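Local atomic coordinates of succinylglutamate desuccinylase/aspartoacylase (Ruegeria sp. TM1040, PDB entry 3NA6), a protein that probably hydrolyses the amide bond of an N-acylated amino acid, as do the zinc-dependent members of the succinylglutamate desuccinylase/aspartoacylase family. Residues 62-67 / 209-214; 88-91 / 95-98; 173-176 / 182-185; 69-74 / 224-229. All coordinates share one frame; numbering follows the deposited sequence.

Contact 1 (62-67 / 209-214)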
# COMPACT_ATOMS: atom_id res chain seq x y z
N GLU A 62 -20.07 -8.53 9.12
CA GLU A 62 -21.28 -8.77 9.94
C GLU A 62 -21.64 -10.26 9.84
O GLU A 62 -22.08 -10.72 8.79
CB GLU A 62 -22.42 -7.88 9.45
CG GLU A 62 -22.12 -6.36 9.72
CD GLU A 62 -23.15 -5.40 9.11
OE1 GLU A 62 -24.29 -5.84 8.79
OE2 GLU A 62 -22.81 -4.20 8.95
N TYR A 63 -21.47 -11.01 10.92
CA TYR A 63 -21.30 -12.47 10.83
C TYR A 63 -22.45 -13.34 11.30
O TYR A 63 -22.47 -14.51 10.96
CB TYR A 63 -20.04 -12.89 11.58
CG TYR A 63 -18.81 -12.29 10.91
CD1 TYR A 63 -18.30 -12.85 9.77
CD2 TYR A 63 -18.20 -11.15 11.41
CE1 TYR A 63 -17.19 -12.30 9.11
CE2 TYR A 63 -17.08 -10.60 10.77
CZ TYR A 63 -16.61 -11.17 9.62
OH TYR A 63 -15.53 -10.62 9.00
N GLU A 64 -23.38 -12.83 12.08
CA GLU A 64 -24.44 -13.70 12.61
C GLU A 64 -25.29 -14.32 11.49
O GLU A 64 -25.59 -15.53 11.51
CB GLU A 64 -25.37 -12.97 13.58
CG GLU A 64 -24.86 -12.72 15.03
CD GLU A 64 -23.88 -11.56 15.13
OE1 GLU A 64 -23.66 -10.88 14.10
OE2 GLU A 64 -23.37 -11.31 16.26
N GLY A 65 -25.71 -13.50 10.53
CA GLY A 65 -26.55 -13.99 9.44
C GLY A 65 -25.82 -15.05 8.63
O GLY A 65 -26.34 -16.13 8.39
N PRO A 66 -24.57 -14.76 8.26
CA PRO A 66 -23.82 -15.77 7.53
C PRO A 66 -23.70 -17.13 8.22
O PRO A 66 -23.78 -18.17 7.56
CB PRO A 66 -22.47 -15.09 7.36
CG PRO A 66 -22.84 -13.66 7.15
CD PRO A 66 -23.94 -13.43 8.16
N VAL A 67 -23.49 -17.15 9.54
CA VAL A 67 -23.46 -18.42 10.28
C VAL A 67 -24.81 -19.13 10.16
O VAL A 67 -24.88 -20.33 9.85
CB VAL A 67 -23.06 -18.19 11.75
CG1 VAL A 67 -23.26 -19.48 12.57
CG2 VAL A 67 -21.61 -17.70 11.83
N THR A 209 -32.48 -7.08 10.76
CA THR A 209 -31.93 -7.14 12.11
C THR A 209 -30.73 -6.21 12.36
O THR A 209 -30.10 -5.65 11.42
CB THR A 209 -31.38 -8.53 12.35
OG1 THR A 209 -30.21 -8.70 11.55
CG2 THR A 209 -32.36 -9.62 12.00
N GLU A 210 -30.39 -6.09 13.64
CA GLU A 210 -29.03 -5.72 14.07
C GLU A 210 -28.71 -6.64 15.23
O GLU A 210 -29.25 -6.45 16.30
CB GLU A 210 -28.96 -4.26 14.55
CG GLU A 210 -29.11 -3.21 13.45
CD GLU A 210 -27.87 -3.07 12.57
OE1 GLU A 210 -26.89 -3.80 12.79
OE2 GLU A 210 -27.87 -2.21 11.67
N LEU A 211 -27.87 -7.66 15.03
CA LEU A 211 -27.74 -8.73 16.04
C LEU A 211 -26.47 -8.70 16.89
O LEU A 211 -26.22 -9.64 17.64
CB LEU A 211 -27.87 -10.10 15.40
CG LEU A 211 -29.22 -10.39 14.73
CD1 LEU A 211 -29.15 -11.78 14.10
CD2 LEU A 211 -30.37 -10.23 15.70
N GLY A 212 -25.72 -7.62 16.84
CA GLY A 212 -24.56 -7.46 17.71
C GLY A 212 -23.59 -6.59 16.96
O GLY A 212 -23.96 -5.51 16.47
N GLY A 213 -22.37 -7.05 16.81
CA GLY A 213 -21.36 -6.24 16.13
C GLY A 213 -19.95 -6.54 16.59
O GLY A 213 -19.69 -7.59 17.17
N GLY A 214 -19.05 -5.60 16.30
CA GLY A 214 -17.63 -5.70 16.62
C GLY A 214 -16.87 -6.58 15.66
O GLY A 214 -15.71 -6.94 15.91
O HOH W 1 -21.86 -9.66 17.50
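Glu64, in the first turn of helix 64-75, and Leu211, just past strand 205-210, touch through their aliphatic parts. The two side chains slide past each other in opposite directions: Glu64 CB lies 4.0 Å from Leu211 CD1, and Glu64 CG meets Leu211 CB at the same distance. Polar contact runs through a water. The Glu64 chain is bent at chi2 (78°), which folds its carboxylate back towards the glycine turn. Water 1 donates to Glu64 OE2 at 2.6 Å and accepts from Gly213 N at 2.7 Å. Elsewhere in the chain Ser146 OG bonds to OE1 and Ser221 OG to OE2, fixing the carboxylate at both oxygens. At Gly212 a CB would stand only 3.2 Å from Glu64 OE2, and the backbone angles there already suit glycine alone. Replacing Glu64 by alanine would probably leave the water, Ser146 and Ser221 without the carboxylate that gathers them and strip cover from Leu211. The chemistry is that of a buried carboxylate held by hydroxyls and a water. Ser146 also gives its backbone N to Glu62 OE1, consistent with a second-shell place for Glu64 behind Glu62, one of three residues that may form an empty metal site, probably for zinc.

Contact 2 (88-91 / 95-98)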
# COMPACT_ATOMS: atom_id res chain seq x y z
N VAL A 88 -28.28 -16.95 0.23
CA VAL A 88 -27.02 -16.29 -0.17
C VAL A 88 -26.37 -15.79 1.13
O VAL A 88 -26.63 -14.68 1.58
CB VAL A 88 -27.33 -15.11 -1.10
CG1 VAL A 88 -26.05 -14.39 -1.58
CG2 VAL A 88 -28.15 -15.60 -2.32
N PRO A 89 -25.55 -16.63 1.76
CA PRO A 89 -24.98 -16.25 3.07
C PRO A 89 -24.02 -15.07 3.01
O PRO A 89 -23.87 -14.36 3.99
CB PRO A 89 -24.24 -17.50 3.54
CG PRO A 89 -24.47 -18.56 2.50
CD PRO A 89 -25.10 -17.96 1.31
N TYR A 90 -23.37 -14.90 1.86
CA TYR A 90 -22.39 -13.85 1.65
C TYR A 90 -22.83 -12.97 0.47
O TYR A 90 -22.45 -13.18 -0.66
CB TYR A 90 -21.02 -14.46 1.41
CG TYR A 90 -20.59 -15.58 2.32
CD1 TYR A 90 -20.62 -15.44 3.69
CD2 TYR A 90 -20.08 -16.76 1.79
CE1 TYR A 90 -20.16 -16.48 4.55
CE2 TYR A 90 -19.61 -17.79 2.62
CZ TYR A 90 -19.68 -17.65 4.01
OH TYR A 90 -19.22 -18.67 4.83
N PHE A 91 -23.67 -11.98 0.76
CA PHE A 91 -24.35 -11.15 -0.22
C PHE A 91 -23.36 -10.21 -0.94
O PHE A 91 -23.22 -10.27 -2.15
CB PHE A 91 -25.43 -10.41 0.54
CG PHE A 91 -26.43 -9.62 -0.28
CD1 PHE A 91 -26.54 -9.72 -1.65
CD2 PHE A 91 -27.31 -8.79 0.40
CE1 PHE A 91 -27.49 -8.99 -2.32
CE2 PHE A 91 -28.28 -8.07 -0.28
CZ PHE A 91 -28.36 -8.16 -1.62
N ALA A 95 -16.83 -8.09 -0.31
CA ALA A 95 -16.64 -7.43 0.98
C ALA A 95 -16.44 -8.51 2.05
O ALA A 95 -15.54 -8.42 2.89
CB ALA A 95 -17.82 -6.53 1.36
N PHE A 96 -17.26 -9.55 2.00
CA PHE A 96 -17.09 -10.66 2.96
C PHE A 96 -15.69 -11.28 2.88
O PHE A 96 -15.04 -11.50 3.91
CB PHE A 96 -18.17 -11.72 2.80
CG PHE A 96 -17.90 -12.94 3.58
CD1 PHE A 96 -18.08 -12.94 4.94
CD2 PHE A 96 -17.40 -14.08 2.97
CE1 PHE A 96 -17.79 -14.05 5.69
CE2 PHE A 96 -17.12 -15.21 3.72
CZ PHE A 96 -17.32 -15.19 5.09
N ARG A 97 -15.21 -11.56 1.69
CA ARG A 97 -13.88 -12.13 1.58
C ARG A 97 -12.78 -11.22 2.14
O ARG A 97 -11.78 -11.73 2.59
CB ARG A 97 -13.55 -12.52 0.14
CG ARG A 97 -14.31 -13.77 -0.37
CD ARG A 97 -14.22 -15.06 0.56
NE ARG A 97 -12.97 -15.83 0.53
CZ ARG A 97 -12.45 -16.47 -0.53
NH1 ARG A 97 -13.01 -16.42 -1.74
NH2 ARG A 97 -11.32 -17.16 -0.39
N ALA A 98 -12.99 -9.90 2.13
CA ALA A 98 -12.02 -8.94 2.68
C ALA A 98 -12.27 -8.61 4.15
O ALA A 98 -11.60 -7.74 4.67
CB ALA A 98 -12.04 -7.61 1.86
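An offset aromatic stack between Tyr90 and Phe96 folds the loop after strand 83-88 against the short helix 93-97, in the interface with a second subunit. The ring planes are tilted by only 9° and the centroids lie 3.8 Å apart. Each ring presents its face to the other: Phe96 CE2 sits 3.3 Å above the plane of the Tyr90 ring, over its centre, while Tyr90 CD1 lies 3.4 Å above the Phe96 plane, again over the centre. Phe96 reaches this place because its CG is anti to the backbone N (chi1 170°), whereas Tyr90 CG lies beside its own N. Behind the tyrosine, the opposite ring face is backed by Pro89 CB, 4.1 Å above the plane, so the phenol is held between proline and phenylalanine. Its hydroxyl is bonded to Gln70 NE2 and to Ser289 O of the second subunit, which fixes the far end of the ring. A leucine in place of Tyr90 would probably leave the Phe96 face without its flat partner and both Gln70 NE2 and Ser289 O of the neighbouring subunit without the hydroxyl. Around the pair, Pro66 of helix 64-75 packs on Tyr90, Tyr63 in the loop before that helix meets Phe96, and Met316 of the second subunit also covers Phe96; the preceding strand 83-88 lies in the mixed sheet beside strand 51-55.

Contact 3 (173-176 / 182-185)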
# COMPACT_ATOMS: atom_id res chain seq x y z
N ALA A 173 -45.64 -8.00 12.02
CA ALA A 173 -45.95 -9.37 12.44
C ALA A 173 -44.75 -10.28 12.20
O ALA A 173 -44.42 -11.13 13.05
CB ALA A 173 -47.18 -9.89 11.70
N ALA A 174 -44.07 -10.12 11.06
CA ALA A 174 -42.89 -10.97 10.75
C ALA A 174 -41.73 -10.69 11.75
O ALA A 174 -40.98 -11.60 12.14
CB ALA A 174 -42.44 -10.80 9.28
N MSE A 175 -41.62 -9.43 12.17
CA MSE A 175 -40.58 -9.00 13.10
C MSE A 175 -40.87 -9.58 14.47
O MSE A 175 -39.95 -10.07 15.12
CB MSE A 175 -40.49 -7.46 13.12
CG MSE A 175 -39.44 -6.88 14.10
SE MSE A 175 -40.15 -6.74 15.90
CE MSE A 175 -41.22 -5.13 15.53
N GLN A 176 -42.13 -9.50 14.92
CA GLN A 176 -42.51 -10.18 16.15
C GLN A 176 -42.22 -11.67 16.13
O GLN A 176 -41.77 -12.21 17.16
CB GLN A 176 -43.99 -10.00 16.48
CG GLN A 176 -44.38 -8.58 16.79
CD GLN A 176 -45.77 -8.50 17.38
OE1 GLN A 176 -46.72 -9.15 16.91
NE2 GLN A 176 -45.89 -7.72 18.43
N TYR A 182 -34.65 -7.91 21.58
CA TYR A 182 -35.24 -6.58 21.44
C TYR A 182 -36.02 -6.49 20.13
O TYR A 182 -35.69 -7.16 19.15
CB TYR A 182 -34.20 -5.45 21.50
CG TYR A 182 -33.53 -5.29 22.83
CD1 TYR A 182 -32.51 -6.15 23.21
CD2 TYR A 182 -33.92 -4.29 23.71
CE1 TYR A 182 -31.89 -6.02 24.41
CE2 TYR A 182 -33.30 -4.15 24.92
CZ TYR A 182 -32.29 -5.03 25.27
OH TYR A 182 -31.65 -4.91 26.47
N SER A 183 -37.06 -5.68 20.15
CA SER A 183 -37.97 -5.47 19.02
C SER A 183 -38.10 -3.98 18.77
O SER A 183 -38.22 -3.20 19.73
CB SER A 183 -39.35 -6.03 19.36
OG SER A 183 -39.33 -7.44 19.35
N VAL A 184 -38.05 -3.61 17.50
CA VAL A 184 -38.17 -2.22 17.06
C VAL A 184 -39.08 -2.08 15.84
O VAL A 184 -39.08 -2.94 14.97
CB VAL A 184 -36.83 -1.64 16.58
CG1 VAL A 184 -36.88 -0.12 16.70
CG2 VAL A 184 -35.65 -2.23 17.33
N GLN A 185 -39.84 -0.99 15.79
CA GLN A 185 -40.49 -0.54 14.57
C GLN A 185 -40.12 0.93 14.41
O GLN A 185 -40.41 1.74 15.31
CB GLN A 185 -42.00 -0.66 14.68
CG GLN A 185 -42.72 -0.36 13.39
CD GLN A 185 -44.22 -0.49 13.52
OE1 GLN A 185 -44.80 -0.01 14.48
NE2 GLN A 185 -44.85 -1.13 12.54
O HOH W 2 -38.30 -9.45 17.44
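Selenomethionine Met175 meets Ser183 and the backbone of Val184 inside the beta-alpha-beta unit formed by strand 156-160, helix 165-178 and strand 182-186, where the helix crosses over to link two neighbouring parallel strands. With CG anti to the backbone N (chi1 178°), the Met175 chain leaves the helix towards the strand; bends at chi2 (-84°) and chi3 (-77°) then turn the selenium and methyl across the strand. The selenium rests against Ser183, with Met175 SE equally far (3.6 Å) from CB and OG of the serine. Beyond it the methyl meets the next peptide, where Met175 CE lies 3.1 Å from Val184 O; Val184 is modelled in two conformers, and the shortness of this approach is therefore doubtful. The strand alternates accordingly: Ser183 points its CB at the helix, whereas Tyr182 and Val184 point theirs away, and both pack on Phe156. In the conformer given, Val184 meets the selenomethionine through its carbonyl. The same selenomethionine also lies on Ala157 and Ala159 of strand 156-160, so one long side chain spans both strands that the helix connects. The polar link across the contact is a water on the carbonyl of this same residue. Ser183 OG is hydrogen-bonded to Ser248 OG, and it shares water 2 with the helix: the water donates to Met175 O at 2.9 Å and lies 3.0 Å from Ser183 OG.

Contact 4 (69-74 / 224-229)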
# COMPACT_ATOMS: atom_id res chain seq x y z
N LEU A 69 -27.17 -18.79 7.99
CA LEU A 69 -27.51 -19.14 6.60
C LEU A 69 -26.64 -20.26 6.08
O LEU A 69 -27.15 -21.13 5.33
CB LEU A 69 -27.47 -17.90 5.67
CG LEU A 69 -28.55 -16.85 6.00
CD1 LEU A 69 -28.36 -15.51 5.24
CD2 LEU A 69 -29.95 -17.44 5.66
N GLN A 70 -25.36 -20.30 6.47
CA GLN A 70 -24.55 -21.44 6.05
C GLN A 70 -25.14 -22.72 6.66
O GLN A 70 -25.24 -23.73 5.97
CB GLN A 70 -23.08 -21.33 6.45
CG GLN A 70 -22.25 -20.45 5.56
CD GLN A 70 -21.93 -21.12 4.19
OE1 GLN A 70 -22.82 -21.63 3.50
NE2 GLN A 70 -20.69 -21.09 3.81
N GLU A 71 -25.54 -22.67 7.93
CA GLU A 71 -26.11 -23.87 8.57
C GLU A 71 -27.44 -24.25 7.90
O GLU A 71 -27.68 -25.41 7.59
CB GLU A 71 -26.33 -23.65 10.05
CG GLU A 71 -26.78 -24.90 10.77
CD GLU A 71 -27.14 -24.63 12.20
OE1 GLU A 71 -26.24 -24.54 13.06
OE2 GLU A 71 -28.34 -24.52 12.47
N LEU A 72 -28.28 -23.27 7.64
CA LEU A 72 -29.53 -23.51 6.94
C LEU A 72 -29.28 -24.20 5.59
O LEU A 72 -29.93 -25.19 5.27
CB LEU A 72 -30.33 -22.21 6.72
CG LEU A 72 -31.79 -22.44 6.28
CD1 LEU A 72 -32.65 -22.94 7.46
CD2 LEU A 72 -32.37 -21.20 5.68
N ALA A 73 -28.32 -23.71 4.83
CA ALA A 73 -28.10 -24.24 3.47
C ALA A 73 -27.55 -25.67 3.53
O ALA A 73 -27.83 -26.49 2.65
CB ALA A 73 -27.14 -23.35 2.69
N ALA A 74 -26.79 -25.96 4.57
CA ALA A 74 -26.10 -27.24 4.69
C ALA A 74 -26.94 -28.32 5.36
O ALA A 74 -26.63 -29.47 5.24
CB ALA A 74 -24.79 -27.06 5.47
N ILE A 224 -29.51 -16.38 18.33
CA ILE A 224 -30.59 -15.42 18.06
C ILE A 224 -30.93 -15.42 16.56
O ILE A 224 -32.09 -15.43 16.18
CB ILE A 224 -30.26 -13.96 18.56
CG1 ILE A 224 -30.21 -13.87 20.10
CG2 ILE A 224 -31.28 -12.92 17.93
CD1 ILE A 224 -29.44 -12.62 20.65
N ALA A 225 -29.90 -15.45 15.72
CA ALA A 225 -30.07 -15.47 14.27
C ALA A 225 -30.75 -16.74 13.79
O ALA A 225 -31.62 -16.68 12.93
CB ALA A 225 -28.70 -15.29 13.53
N LYS A 226 -30.34 -17.89 14.32
CA LYS A 226 -30.90 -19.17 13.91
C LYS A 226 -32.39 -19.33 14.29
O LYS A 226 -33.21 -19.83 13.48
CB LYS A 226 -30.11 -20.35 14.49
CG LYS A 226 -28.70 -20.48 13.93
CD LYS A 226 -27.97 -21.67 14.57
CE LYS A 226 -26.47 -21.62 14.31
NZ LYS A 226 -25.79 -22.70 15.02
N LYS A 227 -32.72 -18.93 15.52
CA LYS A 227 -34.10 -19.01 16.02
C LYS A 227 -34.99 -18.05 15.22
O LYS A 227 -36.09 -18.41 14.77
CB LYS A 227 -34.14 -18.67 17.51
CG LYS A 227 -35.50 -18.32 18.11
CD LYS A 227 -35.32 -17.63 19.51
CE LYS A 227 -36.53 -16.82 19.91
NZ LYS A 227 -36.29 -15.87 21.05
N GLY A 228 -34.52 -16.83 15.08
CA GLY A 228 -35.25 -15.80 14.34
C GLY A 228 -35.51 -16.25 12.91
O GLY A 228 -36.62 -16.12 12.43
N LEU A 229 -34.51 -16.84 12.26
CA LEU A 229 -34.62 -17.34 10.88
C LEU A 229 -35.62 -18.48 10.78
O LEU A 229 -36.53 -18.46 9.93
CB LEU A 229 -33.28 -17.83 10.38
CG LEU A 229 -33.16 -18.39 8.95
CD1 LEU A 229 -33.75 -17.35 7.96
CD2 LEU A 229 -31.67 -18.80 8.61
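Helix segments 69-74 and 224-229 approach to 10.6 Å, their short axes crossing at -52°, with Leu69 and Lys226 bringing the nearest CA atoms together. The side chains divide into an apolar and a charged side. On the apolar side Leu229 CD2 is the meeting point: it touches Leu69 CD2 at 3.7 Å and Leu72 CD2 at 3.9 Å, a methyl set against two leucines one helical turn apart. Leu69 crosses Leu229 at about a right angle. On the charged side, Glu71 and Lys226, both extended beyond CG, form a salt bridge in which Lys226 NZ donates to Glu71 OE1 at 2.7 Å. The lysine comes from the syn side, 34° out of the carboxylate plane. Both charges have a second mate on another copy of the protein, Arg286 of the second subunit for Glu71 and Glu269 of that subunit for Lys226, so acid and base alternate across the interface and probably offset one another. The three leucines also pack on Leu54 of strand 51-55. Neighbouring helices lying together over one face of a mixed, largely parallel sheet are typical of the alpha/beta catalytic fold of zinc exopeptidase relatives.

How the contacts relate
Contacts 1, 2 and 4 form a connected group. Contacts 1 and 4 share helix 64-75, with centres 11 Å apart, and Leu211 CD1 of contact 1 meets Ala225 CB of contact 4 at 3.6 Å. Contact 2 joins contact 1 where Pro66 CG lies 3.4 Å from Pro89 O, and contact 4 through Pro89 packed on Leu69. All three touch the second subunit. Contact 3 stands apart, about 17 Å from contact 1 between centres, though both reach the same sheet. Contact 1 may border the active site: donor atoms of Glu62, His59 and His145 face one vacant point, consistent with an empty metal site, probably for zinc. The bound calcium ion, at Thr82 and Gly237, involves none of the four.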